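Disease resistance protein RRS1 (Arabidopsis thaliana, PDB 4C6S) pairs with RPS4 to form a plant immune receptor that recognises the bacterial effectors AvrRps4 and PopP2, and binds W-box DNA as a transcription factor. Local coordinates at residues V63-N67 against L97-S101. Residues are numbered along the deposited sequence; the frame is centred on the assembly and turned at random.
With SO4 (sulfate ion), chain D.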
# COMPACT_ATOMS: atom_id res chain seq x y z
N VAL A 63 2.95 14.07 -0.41
CA VAL A 63 1.79 13.19 -0.28
C VAL A 63 0.92 13.77 0.80
O VAL A 63 1.31 13.85 1.97
CB VAL A 63 2.20 11.77 0.08
CG1 VAL A 63 0.95 10.93 0.32
CG2 VAL A 63 3.04 11.18 -1.03
N LEU A 64 -0.26 14.23 0.40
CA LEU A 64 -1.09 15.06 1.26
C LEU A 64 -2.22 14.23 1.84
O LEU A 64 -2.70 13.31 1.18
CB LEU A 64 -1.66 16.23 0.46
CG LEU A 64 -0.56 17.15 -0.08
CD1 LEU A 64 -1.05 17.97 -1.27
CD2 LEU A 64 -0.05 18.07 1.02
N PRO A 65 -2.62 14.54 3.08
CA PRO A 65 -3.74 13.83 3.72
C PRO A 65 -5.06 14.36 3.18
O PRO A 65 -5.69 15.25 3.75
CB PRO A 65 -3.57 14.18 5.20
CG PRO A 65 -2.91 15.54 5.20
CD PRO A 65 -2.02 15.56 3.98
N GLY A 66 -5.48 13.79 2.05
CA GLY A 66 -6.58 14.34 1.30
C GLY A 66 -7.94 14.25 1.95
O GLY A 66 -8.87 14.94 1.53
N ASN A 67 -8.07 13.39 2.96
CA ASN A 67 -9.33 13.29 3.71
C ASN A 67 -9.52 14.44 4.69
O ASN A 67 -10.62 14.63 5.24
CB ASN A 67 -9.38 11.96 4.47
CG ASN A 67 -9.60 10.76 3.56
OD1 ASN A 67 -9.54 10.87 2.34
ND2 ASN A 67 -9.87 9.61 4.17
N LEU A 97 -2.92 13.80 -3.78
CA LEU A 97 -4.06 13.89 -2.87
C LEU A 97 -4.45 12.47 -2.55
O LEU A 97 -5.13 11.81 -3.34
CB LEU A 97 -5.23 14.64 -3.51
CG LEU A 97 -4.93 16.07 -3.91
CD1 LEU A 97 -6.17 16.74 -4.53
CD2 LEU A 97 -4.50 16.86 -2.68
N TYR A 98 -4.01 11.98 -1.39
CA TYR A 98 -4.20 10.58 -1.05
C TYR A 98 -5.26 10.39 0.03
O TYR A 98 -5.21 11.04 1.08
CB TYR A 98 -2.87 9.94 -0.60
CG TYR A 98 -3.07 8.48 -0.27
CD1 TYR A 98 -3.23 7.54 -1.29
CD2 TYR A 98 -3.17 8.04 1.04
CE1 TYR A 98 -3.47 6.20 -1.01
CE2 TYR A 98 -3.40 6.71 1.33
CZ TYR A 98 -3.54 5.79 0.30
OH TYR A 98 -3.78 4.48 0.59
N GLY A 99 -6.22 9.50 -0.21
CA GLY A 99 -7.19 9.18 0.82
C GLY A 99 -8.43 8.55 0.21
O GLY A 99 -8.70 8.74 -0.97
N ASP A 100 -9.18 7.82 1.03
CA ASP A 100 -10.37 7.10 0.55
C ASP A 100 -11.65 7.92 0.63
O ASP A 100 -12.74 7.41 0.36
CB ASP A 100 -10.57 5.78 1.32
CG ASP A 100 -10.81 5.98 2.81
OD1 ASP A 100 -10.94 7.13 3.27
OD2 ASP A 100 -10.88 4.96 3.53
N SER A 101 -11.52 9.18 1.02
CA SER A 101 -12.67 10.05 1.20
C SER A 101 -12.20 11.49 1.03
O SER A 101 -12.29 12.31 1.95
CB SER A 101 -13.28 9.83 2.58
OG SER A 101 -14.60 10.33 2.65
S SO4 D . -5.40 10.26 4.72
O1 SO4 D . -5.91 8.90 4.54
O2 SO4 D . -3.95 10.21 4.51
O3 SO4 D . -5.66 10.70 6.08
O4 SO4 D . -6.07 11.19 3.80
O HOH W 1 -12.74 13.15 4.56
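With its CG opposite the carbonyl carbon (chi1 -73°), Asn67 reaches across to the loop 99-101, while Asp100 turns its carboxylate back through a chi1 of 62°, CG lodged between backbone N and carbonyl carbon. The side chains cross at about a right angle, yet the amide and carboxylate planes lie only 16° apart, and Asn67 ND2 donates to Asp100 OD1 at 2.8 Å, almost in line with the C-O bond and close to the amide plane. The other end of the same amide works as acceptor: Ser101 N lies 2.9 Å from Asn67 OD1, tilted out of the carbonyl plane. Both ends of the amide are engaged, which is consistent with the modelled choice of OD1 and ND2. A water donating to Asn67 O and Ser101 O closes the loops further out.

Behind this, the strands pair in parallel, Tyr98 N giving to Leu64 O at 3.2 Å and Tyr98 O receiving Gly66 N at 2.9 Å. Leu64 CD1 and Leu97 CD2 meet at 3.9 Å on the face covered by helix 104-113; on the other, Val63 CG1 lies 4.1 Å from Tyr98 CB, and the Tyr98 hydroxyl bonds Asp128. A sulfate, probably from the crystallisation liquor, accepts from Asn67 N through O4 (3.1 Å). The Asn67 bonds join the loops after the C-terminal ends of strands 59-65 and 92-98, which with helix 74-82 form a beta-alpha-beta crossover in the central parallel sheet of the TIR domain.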